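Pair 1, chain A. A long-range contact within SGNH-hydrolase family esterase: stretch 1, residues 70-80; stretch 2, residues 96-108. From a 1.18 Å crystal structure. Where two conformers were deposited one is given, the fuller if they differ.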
# COMPACT_ATOMS: atom_id res chain seq x y z
N ASP A 70 23.15 4.68 -3.75
CA ASP A 70 23.10 4.14 -5.10
C ASP A 70 21.73 4.44 -5.69
O ASP A 70 20.70 4.11 -5.08
CB ASP A 70 23.28 2.62 -5.10
CG ASP A 70 24.59 2.19 -4.51
OD1 ASP A 70 25.64 2.75 -4.91
OD2 ASP A 70 24.56 1.28 -3.65
N LYS A 71 21.72 5.03 -6.87
CA LYS A 71 20.46 5.39 -7.50
C LYS A 71 19.65 4.14 -7.80
O LYS A 71 20.18 3.17 -8.36
CB LYS A 71 20.76 6.12 -8.80
CG LYS A 71 19.55 6.70 -9.48
CD LYS A 71 19.94 7.39 -10.77
CE LYS A 71 18.76 8.13 -11.34
NZ LYS A 71 19.17 8.93 -12.54
N PRO A 72 18.36 4.11 -7.47
CA PRO A 72 17.55 2.94 -7.79
C PRO A 72 17.51 2.68 -9.29
O PRO A 72 17.42 3.60 -10.10
CB PRO A 72 16.16 3.31 -7.26
CG PRO A 72 16.45 4.28 -6.14
CD PRO A 72 17.62 5.08 -6.64
N GLU A 73 17.57 1.40 -9.63
CA GLU A 73 17.45 0.96 -11.01
C GLU A 73 16.01 0.60 -11.38
O GLU A 73 15.70 0.44 -12.56
CB GLU A 73 18.41 -0.21 -11.25
CG GLU A 73 19.87 0.17 -10.95
CD GLU A 73 20.82 -1.02 -10.94
OE1 GLU A 73 21.26 -1.41 -9.84
OE2 GLU A 73 21.12 -1.53 -12.04
N LEU A 74 15.13 0.54 -10.39
CA LEU A 74 13.70 0.33 -10.56
C LEU A 74 13.08 0.85 -9.28
O LEU A 74 13.63 0.64 -8.20
CB LEU A 74 13.37 -1.16 -10.71
CG LEU A 74 11.90 -1.56 -10.64
CD1 LEU A 74 11.13 -1.00 -11.82
CD2 LEU A 74 11.75 -3.07 -10.60
N ALA A 75 11.94 1.54 -9.41
CA ALA A 75 11.16 1.97 -8.27
C ALA A 75 9.80 1.29 -8.33
O ALA A 75 9.09 1.41 -9.34
CB ALA A 75 10.96 3.49 -8.27
N ILE A 76 9.44 0.59 -7.26
CA ILE A 76 8.13 -0.03 -7.12
C ILE A 76 7.31 0.87 -6.22
O ILE A 76 7.69 1.12 -5.07
CB ILE A 76 8.24 -1.44 -6.52
CG1 ILE A 76 9.24 -2.31 -7.30
CG2 ILE A 76 6.86 -2.07 -6.47
CD1 ILE A 76 9.51 -3.68 -6.66
N VAL A 77 6.18 1.37 -6.72
CA VAL A 77 5.38 2.36 -5.99
C VAL A 77 4.07 1.70 -5.59
O VAL A 77 3.31 1.23 -6.45
CB VAL A 77 5.14 3.62 -6.83
CG1 VAL A 77 4.21 4.58 -6.09
CG2 VAL A 77 6.45 4.29 -7.17
N GLU A 78 3.79 1.69 -4.29
CA GLU A 78 2.66 0.98 -3.71
C GLU A 78 2.00 1.90 -2.68
O GLU A 78 2.33 1.86 -1.50
CB GLU A 78 3.17 -0.31 -3.07
CG GLU A 78 2.13 -1.14 -2.36
CD GLU A 78 2.02 -0.84 -0.87
OE1 GLU A 78 0.87 -0.72 -0.40
OE2 GLU A 78 3.05 -0.74 -0.17
N LEU A 79 1.08 2.74 -3.14
CA LEU A 79 0.45 3.72 -2.25
C LEU A 79 -0.98 3.94 -2.70
O LEU A 79 -1.33 3.78 -3.88
CB LEU A 79 1.18 5.06 -2.26
CG LEU A 79 2.54 5.07 -1.58
CD1 LEU A 79 3.22 6.41 -1.84
CD2 LEU A 79 2.40 4.84 -0.10
N GLY A 80 -1.81 4.37 -1.75
CA GLY A 80 -3.20 4.70 -2.00
C GLY A 80 -4.15 3.97 -1.08
O GLY A 80 -5.27 4.42 -0.84
N ASN A 96 -1.59 13.15 -6.27
CA ASN A 96 -0.41 12.94 -5.44
C ASN A 96 0.49 11.87 -6.04
O ASN A 96 1.72 12.05 -6.11
CB ASN A 96 -0.83 12.55 -4.02
CG ASN A 96 -1.54 13.66 -3.29
OD1 ASN A 96 -1.40 14.84 -3.63
ND2 ASN A 96 -2.30 13.30 -2.27
N LEU A 97 -0.10 10.76 -6.48
CA LEU A 97 0.69 9.72 -7.14
C LEU A 97 1.35 10.25 -8.40
O LEU A 97 2.49 9.88 -8.71
CB LEU A 97 -0.18 8.51 -7.45
CG LEU A 97 -0.42 7.56 -6.28
CD1 LEU A 97 -1.65 6.70 -6.50
CD2 LEU A 97 0.80 6.69 -6.03
N SER A 98 0.66 11.12 -9.14
CA SER A 98 1.26 11.72 -10.33
C SER A 98 2.54 12.47 -9.98
O SER A 98 3.53 12.40 -10.71
CB SER A 98 0.26 12.68 -11.00
OG SER A 98 -0.84 12.00 -11.55
N GLY A 99 2.53 13.20 -8.86
CA GLY A 99 3.73 13.91 -8.45
C GLY A 99 4.87 12.98 -8.10
O GLY A 99 6.03 13.27 -8.39
N ILE A 100 4.57 11.84 -7.48
CA ILE A 100 5.60 10.84 -7.19
C ILE A 100 6.19 10.29 -8.48
O ILE A 100 7.42 10.21 -8.64
CB ILE A 100 5.03 9.70 -6.32
CG1 ILE A 100 4.58 10.25 -4.96
CG2 ILE A 100 6.06 8.59 -6.15
CD1 ILE A 100 3.70 9.30 -4.19
N LEU A 101 5.33 9.90 -9.42
CA LEU A 101 5.82 9.31 -10.65
C LEU A 101 6.56 10.32 -11.50
O LEU A 101 7.53 9.97 -12.17
CB LEU A 101 4.67 8.68 -11.44
CG LEU A 101 3.84 7.63 -10.70
CD1 LEU A 101 2.97 6.88 -11.68
CD2 LEU A 101 4.72 6.67 -9.90
N GLU A 102 6.15 11.59 -11.44
CA GLU A 102 6.85 12.63 -12.18
C GLU A 102 8.27 12.81 -11.67
O GLU A 102 9.19 13.04 -12.46
CB GLU A 102 6.06 13.94 -12.11
CG GLU A 102 4.99 14.02 -13.17
CD GLU A 102 4.04 15.19 -13.01
OE1 GLU A 102 4.28 16.06 -12.14
OE2 GLU A 102 3.05 15.23 -13.78
N GLU A 103 8.46 12.75 -10.36
CA GLU A 103 9.81 12.85 -9.81
C GLU A 103 10.67 11.66 -10.25
O GLU A 103 11.83 11.84 -10.64
CB GLU A 103 9.73 12.95 -8.29
CG GLU A 103 11.08 13.02 -7.60
CD GLU A 103 11.89 14.26 -7.97
OE1 GLU A 103 11.32 15.24 -8.49
OE2 GLU A 103 13.12 14.26 -7.73
N LEU A 104 10.12 10.44 -10.19
CA LEU A 104 10.87 9.28 -10.65
C LEU A 104 11.21 9.40 -12.14
O LEU A 104 12.34 9.10 -12.55
CB LEU A 104 10.07 8.01 -10.39
CG LEU A 104 9.93 7.67 -8.90
CD1 LEU A 104 8.80 6.67 -8.66
CD2 LEU A 104 11.24 7.15 -8.33
N GLN A 105 10.25 9.86 -12.94
CA GLN A 105 10.48 10.01 -14.37
C GLN A 105 11.53 11.07 -14.65
O GLN A 105 12.36 10.91 -15.56
CB GLN A 105 9.16 10.38 -15.05
CG GLN A 105 9.11 10.11 -16.54
CD GLN A 105 7.71 10.30 -17.09
OE1 GLN A 105 7.09 11.33 -16.87
NE2 GLN A 105 7.21 9.29 -17.79
N ARG A 106 11.50 12.18 -13.91
CA ARG A 106 12.53 13.20 -14.08
C ARG A 106 13.92 12.59 -13.94
O ARG A 106 14.83 12.91 -14.70
CB ARG A 106 12.33 14.31 -13.06
CG ARG A 106 13.25 15.49 -13.22
CD ARG A 106 12.97 16.52 -12.14
NE ARG A 106 13.45 16.07 -10.84
CZ ARG A 106 14.72 16.13 -10.46
NH1 ARG A 106 15.64 16.64 -11.27
NH2 ARG A 106 15.08 15.69 -9.26
N ARG A 107 14.08 11.68 -12.97
CA ARG A 107 15.37 11.06 -12.71
C ARG A 107 15.61 9.84 -13.58
O ARG A 107 16.60 9.13 -13.37
CB ARG A 107 15.48 10.68 -11.23
CG ARG A 107 15.24 11.85 -10.30
CD ARG A 107 15.72 11.51 -8.91
NE ARG A 107 15.29 12.51 -7.95
CZ ARG A 107 15.96 12.82 -6.84
NH1 ARG A 107 17.11 12.22 -6.57
NH2 ARG A 107 15.49 13.74 -6.03
N LYS A 108 14.71 9.56 -14.52
CA LYS A 108 14.84 8.42 -15.43
C LYS A 108 14.93 7.09 -14.68
O LYS A 108 15.68 6.19 -15.07
CB LYS A 108 16.00 8.61 -16.41
CG LYS A 108 15.85 9.88 -17.23
CD LYS A 108 16.72 9.88 -18.47
CE LYS A 108 16.25 10.96 -19.44
NZ LYS A 108 16.50 10.57 -20.86
O HOH W 1 18.53 6.15 -14.28

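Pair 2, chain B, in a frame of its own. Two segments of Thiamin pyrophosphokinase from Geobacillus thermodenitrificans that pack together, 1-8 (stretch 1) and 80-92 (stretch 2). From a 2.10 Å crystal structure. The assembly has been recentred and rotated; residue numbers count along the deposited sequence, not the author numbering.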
# COMPACT_ATOMS: atom_id res chain seq x y z
N MSE B 1 -6.88 1.56 -27.99
CA MSE B 1 -7.90 1.68 -26.94
C MSE B 1 -7.30 1.58 -25.54
O MSE B 1 -6.46 0.72 -25.26
CB MSE B 1 -9.00 0.63 -27.07
CG MSE B 1 -9.91 0.61 -25.83
SE MSE B 1 -11.07 -0.95 -25.69
CE MSE B 1 -12.18 -0.60 -27.27
N ILE B 2 -7.77 2.45 -24.66
CA ILE B 2 -7.30 2.48 -23.28
C ILE B 2 -8.47 2.36 -22.32
O ILE B 2 -9.47 3.06 -22.47
CB ILE B 2 -6.54 3.77 -23.01
CG1 ILE B 2 -5.17 3.70 -23.69
CG2 ILE B 2 -6.42 4.01 -21.51
CD1 ILE B 2 -4.30 4.88 -23.40
N ILE B 3 -8.37 1.46 -21.35
CA ILE B 3 -9.45 1.29 -20.39
C ILE B 3 -9.12 1.87 -19.02
O ILE B 3 -8.17 1.44 -18.38
CB ILE B 3 -9.87 -0.18 -20.26
CG1 ILE B 3 -10.44 -0.67 -21.60
CG2 ILE B 3 -10.90 -0.35 -19.15
CD1 ILE B 3 -10.76 -2.14 -21.61
N HIS B 4 -9.92 2.83 -18.58
CA HIS B 4 -9.75 3.46 -17.28
C HIS B 4 -10.87 3.06 -16.33
O HIS B 4 -12.03 3.44 -16.51
CB HIS B 4 -9.70 4.97 -17.44
CG HIS B 4 -8.40 5.46 -18.00
ND1 HIS B 4 -8.19 6.77 -18.37
CD2 HIS B 4 -7.24 4.81 -18.26
CE1 HIS B 4 -6.95 6.91 -18.81
NE2 HIS B 4 -6.36 5.73 -18.75
N ILE B 5 -10.52 2.27 -15.32
CA ILE B 5 -11.47 1.80 -14.33
C ILE B 5 -11.40 2.66 -13.07
O ILE B 5 -10.33 2.86 -12.51
CB ILE B 5 -11.22 0.34 -13.96
CG1 ILE B 5 -11.21 -0.53 -15.23
CG2 ILE B 5 -12.24 -0.14 -12.96
CD1 ILE B 5 -10.88 -1.99 -15.02
N VAL B 6 -12.54 3.18 -12.63
CA VAL B 6 -12.58 4.04 -11.46
C VAL B 6 -13.39 3.36 -10.37
O VAL B 6 -14.61 3.17 -10.50
CB VAL B 6 -13.19 5.42 -11.80
CG1 VAL B 6 -13.19 6.31 -10.57
CG2 VAL B 6 -12.42 6.06 -12.94
N GLY B 7 -12.69 2.96 -9.31
CA GLY B 7 -13.28 2.29 -8.16
C GLY B 7 -13.63 3.25 -7.04
O GLY B 7 -13.52 4.47 -7.21
N GLY B 8 -14.04 2.71 -5.89
CA GLY B 8 -14.68 3.52 -4.88
C GLY B 8 -13.86 3.87 -3.64
O GLY B 8 -14.43 4.13 -2.58
N ASP B 80 -15.53 -6.12 -6.66
CA ASP B 80 -16.03 -5.46 -7.85
C ASP B 80 -14.91 -5.03 -8.79
O ASP B 80 -15.09 -5.03 -10.00
CB ASP B 80 -16.91 -4.28 -7.44
CG ASP B 80 -18.11 -4.71 -6.62
OD1 ASP B 80 -18.57 -5.85 -6.82
OD2 ASP B 80 -18.58 -3.93 -5.77
N MSE B 81 -13.77 -4.65 -8.23
CA MSE B 81 -12.62 -4.28 -9.03
C MSE B 81 -12.13 -5.50 -9.81
O MSE B 81 -11.73 -5.40 -10.98
CB MSE B 81 -11.50 -3.75 -8.13
CG MSE B 81 -10.28 -3.29 -8.89
SE MSE B 81 -10.66 -1.69 -9.94
CE MSE B 81 -10.88 -0.36 -8.54
N GLU B 82 -12.14 -6.65 -9.15
CA GLU B 82 -11.69 -7.89 -9.76
C GLU B 82 -12.55 -8.27 -10.96
O GLU B 82 -12.04 -8.53 -12.04
CB GLU B 82 -11.70 -9.04 -8.74
CG GLU B 82 -11.44 -10.38 -9.39
CD GLU B 82 -11.18 -11.48 -8.38
OE1 GLU B 82 -11.65 -11.36 -7.23
OE2 GLU B 82 -10.52 -12.47 -8.74
N ILE B 83 -13.87 -8.28 -10.78
CA ILE B 83 -14.72 -8.62 -11.92
C ILE B 83 -14.55 -7.60 -13.03
O ILE B 83 -14.50 -7.98 -14.21
CB ILE B 83 -16.22 -8.85 -11.55
CG1 ILE B 83 -16.83 -7.64 -10.85
CG2 ILE B 83 -16.37 -10.09 -10.67
CD1 ILE B 83 -18.23 -7.91 -10.32
N ALA B 84 -14.41 -6.32 -12.66
CA ALA B 84 -14.17 -5.29 -13.67
C ALA B 84 -12.87 -5.57 -14.43
O ALA B 84 -12.83 -5.54 -15.66
CB ALA B 84 -14.15 -3.89 -13.05
N LEU B 85 -11.80 -5.87 -13.70
CA LEU B 85 -10.53 -6.13 -14.35
C LEU B 85 -10.56 -7.42 -15.18
O LEU B 85 -10.04 -7.45 -16.30
CB LEU B 85 -9.38 -6.16 -13.35
CG LEU B 85 -8.00 -6.36 -13.98
CD1 LEU B 85 -7.62 -5.20 -14.91
CD2 LEU B 85 -6.99 -6.55 -12.90
N ASP B 86 -11.17 -8.47 -14.63
CA ASP B 86 -11.34 -9.73 -15.35
C ASP B 86 -11.95 -9.47 -16.74
O ASP B 86 -11.56 -10.08 -17.74
CB ASP B 86 -12.24 -10.68 -14.55
CG ASP B 86 -11.54 -11.29 -13.35
OD1 ASP B 86 -10.29 -11.22 -13.25
OD2 ASP B 86 -12.25 -11.85 -12.48
N TRP B 87 -12.91 -8.56 -16.81
CA TRP B 87 -13.55 -8.21 -18.07
C TRP B 87 -12.59 -7.38 -18.92
O TRP B 87 -12.32 -7.72 -20.08
CB TRP B 87 -14.88 -7.48 -17.83
CG TRP B 87 -15.46 -6.86 -19.08
CD1 TRP B 87 -16.23 -7.49 -20.04
CD2 TRP B 87 -15.32 -5.50 -19.53
NE1 TRP B 87 -16.55 -6.60 -21.04
CE2 TRP B 87 -16.01 -5.38 -20.75
CE3 TRP B 87 -14.66 -4.38 -19.01
CZ2 TRP B 87 -16.07 -4.18 -21.47
CZ3 TRP B 87 -14.72 -3.18 -19.72
CH2 TRP B 87 -15.42 -3.10 -20.94
N ALA B 88 -12.08 -6.30 -18.35
CA ALA B 88 -11.14 -5.42 -19.04
C ALA B 88 -10.02 -6.16 -19.77
O ALA B 88 -9.69 -5.82 -20.90
CB ALA B 88 -10.54 -4.42 -18.05
N VAL B 89 -9.40 -7.15 -19.12
CA VAL B 89 -8.27 -7.84 -19.75
C VAL B 89 -8.65 -8.67 -20.97
O VAL B 89 -7.78 -9.23 -21.63
CB VAL B 89 -7.49 -8.74 -18.77
CG1 VAL B 89 -6.97 -7.93 -17.60
CG2 VAL B 89 -8.37 -9.91 -18.30
N GLU B 90 -9.94 -8.76 -21.27
CA GLU B 90 -10.41 -9.46 -22.47
C GLU B 90 -10.64 -8.54 -23.66
O GLU B 90 -10.94 -9.01 -24.76
CB GLU B 90 -11.71 -10.22 -22.19
CG GLU B 90 -11.58 -11.36 -21.22
CD GLU B 90 -12.90 -12.06 -20.98
OE1 GLU B 90 -12.88 -13.20 -20.48
OE2 GLU B 90 -13.96 -11.48 -21.30
N GLN B 91 -10.50 -7.24 -23.45
CA GLN B 91 -10.87 -6.27 -24.47
C GLN B 91 -9.75 -5.86 -25.42
O GLN B 91 -9.95 -5.03 -26.31
CB GLN B 91 -11.48 -5.03 -23.81
CG GLN B 91 -12.62 -5.36 -22.86
CD GLN B 91 -13.65 -6.28 -23.50
OE1 GLN B 91 -14.04 -6.08 -24.65
NE2 GLN B 91 -14.10 -7.28 -22.76
N THR B 92 -8.57 -6.42 -25.22
CA THR B 92 -7.41 -6.04 -26.03
C THR B 92 -7.14 -4.53 -25.99
O THR B 92 -6.98 -3.88 -27.02
CB THR B 92 -7.57 -6.52 -27.49
OG1 THR B 92 -8.49 -5.67 -28.18
CG2 THR B 92 -8.05 -7.97 -27.53
O HOH W 2 -5.70 -1.03 -28.22

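What backbone arrangement do the two pairs share? In each, a short strand lies against a helix that runs almost exactly the other way: the axes make 177° in pair 1 and 168° in pair 2, with closest approaches of 10.4 and 9.9 Å. The central 14 residues superpose with an RMSD of 0.6 Å, and the buried areas, 381 and 391 Å², are nearly equal. Side chains alternate along an extended backbone, so CB points toward the helix at every second residue: Ala75(A), Val77(A) and Leu79(A) in pair 1, matched by Ile3(B), Ile5(B) and, without a side chain, Gly7(B) in pair 2. Along the helix, Leu97(A), Ile100(A), Leu101(A) and Leu104(A) match Met81(B), Ala84(B), Leu85(B) and Ala88(B).

How is the middle of each contact filled? The matched residues Val77(A) and Ile5(B) each bury more surface than any other residue of their pair. In pair 1 the helix brings long side chains to a compact valine: CG1 of Val77(A) lies 4.0 Å from CD2 of Leu97(A), while its CG2 lies 4.0 Å from CD2 of Leu101(A) and 3.7 Å from CD1 of Leu104(A). In pair 2 the bulk shifts toward the strand. The longer Ile5(B) reaches small helix residues, its CG2 4.2 Å from CB of Ala84(B) and its CD1 3.9 Å from CB of Ala88(B). The next matched position repeats the exchange: CB of Ala75(A) meets CD2 of Leu104(A) at 3.7 Å, whereas CG2 of Ile3(B) meets CB of Ala88(B) at 4.2 Å. Large against small thus fills a similar gap in both directions.

What happens where the strand meets the start of the helical stretch? Leu79(A) packs through its side chain, with CD1 3.8 Å from CD1 of Ile100(A) and CB 4.1 Å from CD2 of Leu97(A). Its counterpart Gly7(B) has no side chain, and selenomethionine Met81(B) comes in close instead: its CE is 3.6 Å from CA of Gly7(B), and its SE is 3.7 Å from CG2 of Ile5(B). A CB on Gly7(B) would lie only 2.3 Å from that CE, a clash with the side chain as it is placed here.

How is the other end of each contact closed? Pair 1 uses a direct polar link: the all-t side chain of Lys71(A) extends so that NZ donates a 2.7 Å hydrogen bond to O of Arg107(A), the first residue to leave helical geometry. Pair 2 has no hydrogen bond between its stretches. There CD1 of Ile3(B) packs 3.7 Å from CB of Gln91(B), which closes the type I turn begun at Ala88(B). A water bridges this end in both pairs: water 1 accepts a weak bond from NZ of Lys71(A) at 3.3 Å and donates to O of Lys108(A) at 3.0 Å, while water 2 accepts from N of Met1(B) at 2.9 Å and donates weakly to O of Thr92(B) at 3.3 Å.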